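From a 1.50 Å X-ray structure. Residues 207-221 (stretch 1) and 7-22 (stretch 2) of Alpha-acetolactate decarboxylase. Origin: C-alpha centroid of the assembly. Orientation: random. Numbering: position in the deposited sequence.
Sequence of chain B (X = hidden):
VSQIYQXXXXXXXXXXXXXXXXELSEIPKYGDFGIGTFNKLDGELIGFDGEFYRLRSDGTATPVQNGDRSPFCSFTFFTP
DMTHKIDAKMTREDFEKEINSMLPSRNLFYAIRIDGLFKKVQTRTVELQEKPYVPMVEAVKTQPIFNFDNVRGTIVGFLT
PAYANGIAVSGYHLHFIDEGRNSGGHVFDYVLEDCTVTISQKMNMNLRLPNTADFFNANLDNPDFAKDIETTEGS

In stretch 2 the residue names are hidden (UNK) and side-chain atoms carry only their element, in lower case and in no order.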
# COMPACT_ATOMS: atom_id res chain seq x y z
N LEU B 207 -1.52 -5.37 3.35
CA LEU B 207 -2.80 -4.70 3.53
C LEU B 207 -3.95 -5.69 3.43
O LEU B 207 -4.09 -6.37 2.41
CB LEU B 207 -2.96 -3.60 2.49
CG LEU B 207 -4.33 -2.93 2.41
CD1 LEU B 207 -4.70 -2.24 3.73
CD2 LEU B 207 -4.36 -1.94 1.26
N ARG B 208 -4.75 -5.78 4.48
CA ARG B 208 -5.94 -6.63 4.50
C ARG B 208 -7.20 -5.77 4.44
O ARG B 208 -7.42 -4.93 5.29
CB ARG B 208 -5.95 -7.49 5.77
CG ARG B 208 -7.25 -8.22 6.04
CD ARG B 208 -7.59 -9.22 4.94
NE ARG B 208 -8.44 -10.28 5.46
CZ ARG B 208 -9.74 -10.15 5.73
NH1 ARG B 208 -10.35 -9.00 5.53
NH2 ARG B 208 -10.43 -11.18 6.22
N LEU B 209 -8.01 -5.98 3.40
CA LEU B 209 -9.25 -5.22 3.26
C LEU B 209 -10.41 -5.96 3.92
O LEU B 209 -10.51 -7.17 3.83
CB LEU B 209 -9.55 -4.99 1.77
CG LEU B 209 -8.36 -4.40 1.00
CD1 LEU B 209 -8.66 -4.35 -0.50
CD2 LEU B 209 -8.05 -3.03 1.59
N PRO B 210 -11.30 -5.21 4.59
CA PRO B 210 -12.42 -5.86 5.28
C PRO B 210 -13.47 -6.38 4.33
O PRO B 210 -13.70 -5.80 3.27
CB PRO B 210 -12.99 -4.75 6.16
CG PRO B 210 -12.59 -3.48 5.52
CD PRO B 210 -11.30 -3.74 4.76
N ASN B 211 -14.12 -7.48 4.72
CA ASN B 211 -15.21 -8.03 3.93
C ASN B 211 -16.52 -7.48 4.45
O ASN B 211 -17.35 -8.22 4.97
CB ASN B 211 -15.18 -9.55 3.99
CG ASN B 211 -16.12 -10.18 3.00
OD1 ASN B 211 -16.35 -9.64 1.92
ND2 ASN B 211 -16.66 -11.34 3.35
N THR B 212 -16.67 -6.17 4.35
CA THR B 212 -17.88 -5.51 4.84
C THR B 212 -18.53 -4.71 3.72
O THR B 212 -17.86 -4.12 2.86
CB THR B 212 -17.61 -4.55 5.99
OG1 THR B 212 -16.78 -3.49 5.52
CG2 THR B 212 -16.93 -5.27 7.17
N ALA B 213 -19.86 -4.67 3.73
CA ALA B 213 -20.55 -3.86 2.76
C ALA B 213 -20.16 -2.38 2.92
O ALA B 213 -20.03 -1.67 1.93
CB ALA B 213 -22.06 -4.04 2.88
N ASP B 214 -19.95 -1.94 4.16
CA ASP B 214 -19.55 -0.56 4.42
C ASP B 214 -18.25 -0.20 3.70
O ASP B 214 -18.14 0.86 3.11
CB ASP B 214 -19.36 -0.32 5.92
CG ASP B 214 -20.67 -0.30 6.68
OD1 ASP B 214 -21.71 -0.03 6.04
OD2 ASP B 214 -20.64 -0.54 7.90
N PHE B 215 -17.28 -1.10 3.75
CA PHE B 215 -16.03 -0.82 3.07
C PHE B 215 -16.21 -0.92 1.56
O PHE B 215 -15.72 -0.08 0.82
CB PHE B 215 -14.92 -1.77 3.52
CG PHE B 215 -13.61 -1.51 2.84
CD1 PHE B 215 -12.78 -0.48 3.28
CD2 PHE B 215 -13.23 -2.24 1.72
CE1 PHE B 215 -11.58 -0.21 2.64
CE2 PHE B 215 -12.02 -1.97 1.06
CZ PHE B 215 -11.21 -0.95 1.52
N PHE B 216 -16.90 -1.96 1.10
CA PHE B 216 -17.14 -2.13 -0.34
C PHE B 216 -17.78 -0.88 -0.95
O PHE B 216 -17.43 -0.45 -2.06
CB PHE B 216 -18.06 -3.33 -0.60
CG PHE B 216 -17.36 -4.67 -0.62
CD1 PHE B 216 -16.35 -4.97 0.30
CD2 PHE B 216 -17.74 -5.64 -1.53
CE1 PHE B 216 -15.73 -6.19 0.28
CE2 PHE B 216 -17.12 -6.89 -1.56
CZ PHE B 216 -16.12 -7.17 -0.64
N ASN B 217 -18.74 -0.30 -0.22
CA ASN B 217 -19.53 0.82 -0.72
C ASN B 217 -18.97 2.21 -0.38
O ASN B 217 -19.54 3.22 -0.79
CB ASN B 217 -20.96 0.71 -0.19
CG ASN B 217 -21.70 -0.48 -0.75
OD1 ASN B 217 -21.45 -0.90 -1.88
ND2 ASN B 217 -22.61 -1.05 0.05
N ALA B 218 -17.87 2.26 0.36
CA ALA B 218 -17.28 3.53 0.77
C ALA B 218 -16.77 4.36 -0.40
O ALA B 218 -16.36 3.82 -1.44
CB ALA B 218 -16.14 3.29 1.75
N ASN B 219 -16.77 5.68 -0.21
CA ASN B 219 -16.18 6.59 -1.18
C ASN B 219 -14.76 6.94 -0.76
O ASN B 219 -14.54 7.71 0.18
CB ASN B 219 -17.04 7.85 -1.31
CG ASN B 219 -16.46 8.85 -2.30
OD1 ASN B 219 -15.78 8.48 -3.25
ND2 ASN B 219 -16.73 10.13 -2.06
N LEU B 220 -13.79 6.36 -1.46
CA LEU B 220 -12.40 6.52 -1.08
C LEU B 220 -11.65 7.36 -2.09
O LEU B 220 -10.43 7.28 -2.22
CB LEU B 220 -11.73 5.15 -0.93
CG LEU B 220 -12.40 4.20 0.06
CD1 LEU B 220 -11.58 2.95 0.26
CD2 LEU B 220 -12.63 4.91 1.38
N ASP B 221 -12.40 8.18 -2.83
CA ASP B 221 -11.77 9.02 -3.83
C ASP B 221 -11.89 10.49 -3.44
O ASP B 221 -12.50 11.30 -4.14
CB ASP B 221 -12.36 8.74 -5.21
CG ASP B 221 -12.01 7.34 -5.71
OD1 ASP B 221 -10.80 7.01 -5.78
OD2 ASP B 221 -12.93 6.56 -6.04
N UNK B 7 -4.57 -3.38 8.74
CA UNK B 7 -6.00 -3.64 8.65
C UNK B 7 -6.71 -2.40 8.09
O UNK B 7 -6.79 -1.36 8.75
c UNK B 7 -8.10 -4.09 10.00
c UNK B 7 -6.00 -5.37 10.49
c UNK B 7 -6.57 -4.03 10.04
N UNK B 8 -7.18 -2.53 6.85
CA UNK B 8 -7.91 -1.50 6.10
C UNK B 8 -7.12 -0.20 5.90
O UNK B 8 -5.89 -0.18 6.07
c UNK B 8 -9.25 -1.19 6.80
o UNK B 8 -10.14 -0.52 5.91
N UNK B 9 -7.81 0.87 5.51
CA UNK B 9 -7.13 2.10 5.12
C UNK B 9 -7.57 3.32 5.91
O UNK B 9 -8.72 3.41 6.38
c UNK B 9 -7.34 2.44 3.61
o UNK B 9 -8.67 2.96 3.41
c UNK B 9 -7.11 1.21 2.75
N UNK B 10 -6.67 4.28 6.03
CA UNK B 10 -6.98 5.52 6.71
C UNK B 10 -8.06 6.28 5.95
O UNK B 10 -8.92 6.92 6.56
c UNK B 10 -5.97 7.66 7.65
s UNK B 10 -6.42 7.30 9.37
c UNK B 10 -5.73 6.39 6.88
c UNK B 10 -6.82 8.94 9.96
N UNK B 11 -8.04 6.20 4.63
CA UNK B 11 -9.05 6.93 3.87
C UNK B 11 -10.46 6.35 4.08
O UNK B 11 -11.44 7.10 3.98
c UNK B 11 -8.74 6.97 2.39
o UNK B 11 -8.60 5.64 1.89
c UNK B 11 -7.44 7.77 2.15
N UNK B 12 -10.58 5.06 4.39
CA UNK B 12 -11.90 4.51 4.74
C UNK B 12 -12.37 5.07 6.07
O UNK B 12 -13.56 5.40 6.24
o UNK B 12 -13.17 2.42 5.01
c UNK B 12 -11.87 2.97 4.75
N UNK B 13 -11.45 5.19 7.03
CA UNK B 13 -11.77 5.82 8.29
C UNK B 13 -12.21 7.28 8.08
O UNK B 13 -13.20 7.73 8.68
c UNK B 13 -10.84 5.61 10.74
c UNK B 13 -10.57 5.74 9.25
c UNK B 13 -9.53 5.72 11.51
c UNK B 13 -11.60 4.33 11.10
N UNK B 14 -11.51 8.01 7.22
CA UNK B 14 -11.88 9.39 6.92
C UNK B 14 -13.32 9.49 6.44
O UNK B 14 -14.03 10.43 6.80
c UNK B 14 -8.82 10.95 5.00
c UNK B 14 -9.51 10.34 6.22
c UNK B 14 -10.95 9.99 5.85
c UNK B 14 -9.46 11.28 7.42
N UNK B 15 -13.75 8.50 5.66
CA UNK B 15 -15.09 8.49 5.08
C UNK B 15 -16.17 8.04 6.08
O UNK B 15 -17.34 7.92 5.73
o UNK B 15 -17.02 6.71 2.67
o UNK B 15 -16.82 8.89 2.78
c UNK B 15 -16.41 7.73 3.03
c UNK B 15 -15.13 7.58 3.85
N UNK B 16 -15.78 7.79 7.33
CA UNK B 16 -16.74 7.47 8.36
C UNK B 16 -17.10 6.00 8.44
O UNK B 16 -18.12 5.62 9.02
N UNK B 17 -16.27 5.15 7.86
CA UNK B 17 -16.46 3.72 7.98
C UNK B 17 -15.80 3.30 9.28
O UNK B 17 -14.60 3.01 9.32
c UNK B 17 -15.88 2.96 6.78
c UNK B 17 -16.59 3.40 5.50
c UNK B 17 -16.00 1.46 6.97
N UNK B 18 -16.57 3.29 10.35
CA UNK B 18 -16.00 3.01 11.67
C UNK B 18 -16.22 1.58 12.14
O UNK B 18 -15.75 1.22 13.22
o UNK B 18 -15.71 9.45 11.46
c UNK B 18 -17.09 7.73 12.37
c UNK B 18 -14.93 7.19 11.47
c UNK B 18 -16.57 3.98 12.71
c UNK B 18 -15.15 5.85 11.78
c UNK B 18 -15.91 8.12 11.76
c UNK B 18 -16.33 5.43 12.39
c UNK B 18 -17.30 6.39 12.67
N UNK B 19 -16.91 0.78 11.35
CA UNK B 19 -17.17 -0.61 11.72
C UNK B 19 -16.42 -1.55 10.79
O UNK B 19 -16.74 -1.62 9.61
c UNK B 19 -19.48 -0.21 12.77
o UNK B 19 -20.68 -0.51 12.86
o UNK B 19 -18.92 0.62 13.52
c UNK B 19 -18.68 -0.91 11.67
N UNK B 20 -15.41 -2.25 11.30
CA UNK B 20 -14.72 -3.25 10.51
C UNK B 20 -15.08 -4.66 10.93
O UNK B 20 -15.94 -4.86 11.79
N UNK B 21 -14.42 -5.65 10.32
CA UNK B 21 -14.66 -7.03 10.70
C UNK B 21 -13.43 -7.72 11.29
O UNK B 21 -13.46 -8.92 11.57
o UNK B 21 -13.20 -7.19 8.36
c UNK B 21 -15.20 -7.83 9.50
c UNK B 21 -14.21 -7.91 8.36
o UNK B 21 -14.47 -8.70 7.42
N UNK B 22 -12.34 -6.97 11.48
CA UNK B 22 -11.17 -7.57 12.11
C UNK B 22 -11.39 -7.82 13.59
O UNK B 22 -11.68 -6.90 14.36
c UNK B 22 -6.40 -8.40 13.72
c UNK B 22 -7.96 -8.27 11.88
c UNK B 22 -8.26 -6.89 13.80
c UNK B 22 -9.93 -6.70 11.93
c UNK B 22 -7.12 -7.44 14.39
c UNK B 22 -6.81 -8.82 12.46
c UNK B 22 -8.69 -7.30 12.55
O HOH W 1 -8.54 6.68 -0.70
O HOH W 2 -17.73 10.31 0.78
O HOH W 3 -15.12 -2.07 7.35
O HOH W 4 -19.02 1.53 9.30
O HOH W 5 -18.95 -2.91 8.66

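Position 7 carries three carbons, one bearing the other two, and pairs in parallel register with Arg208, their CA atoms 5.1 Å apart: Val7, whose branching at CB suits an extended strand. Position 8 has one carbon and one oxygen, hence Ser8. Its N donates to Arg208 O at 2.9 Å, and its small side chain fits where OG lies 3.6 Å from both Pro210 CD and Phe215 CE1.

At position 9 a carbon bears one oxygen and one carbon, the pattern of Thr9. Its OG1 accepts from the N of position 12 at 3.0 Å, capping the helix, and sits near the edge of the Phe215 ring. Position 10, an unbranched chain of two carbons, sulfur and carbon, is Met10, buried and out of reach of stretch 1. Position 11 repeats the carbon bearing oxygen and carbon: Thr11, whose OG1 and Leu220 O share water 1. Position 12, one carbon and one oxygen, is Ser12; its compact side chain leaves room for Leu220 CD2, 3.5 Å from its CA, while OG lies 3.4 Å from Phe215 CD1, at the ring edge.

Positions 13 and 14 each hold four carbons forked at the second, Leu13 and Leu14, both buried without touching stretch 1. Position 15 has two carbons, the second carrying two oxygens: Asp15, whose OD2 accepts from Asn219 N at 3.1 Å. Position 16 has no side chain; its positive phi in a Schellman motif would jam a CB against the preceding carbonyl, so it is Gly16.

Position 17, a carbon carrying two carbons, is Val17, packing CG2 3.8 Å from Ala218 CB. Position 18 bears a six-carbon ring with an oxygen: Tyr18, directed away and hydrogen-bonded elsewhere in the structure. Position 19, two carbons and a terminal oxygen pair, is Asp19; waters 4 and 5 link its backbone to Asp214 OD2. Position 20 has no side-chain atoms and is Gly20, its C 4.2 Å from Thr212 CG2. Position 21, again two carbons ending in two oxygens, is Asp21: OD2 accepts from Asn211 N at 3.0 Å. Position 22, a six-carbon ring without oxygen, is Phe22, buried but making no contact here.

The contact thus combines three direct hydrogen bonds, all from backbone N atoms, with water bridges and close packing. Two acceptors are aspartate carboxylates, which satisfy amides in the loops of stretch 1; between them, Phe215, Ala218 and Leu220 pack against the small side chains and backbone of stretch 2. Together the stretches bury 807 Å².

Stretch 2 7-22: VSTMTSLLDGVYDGDF
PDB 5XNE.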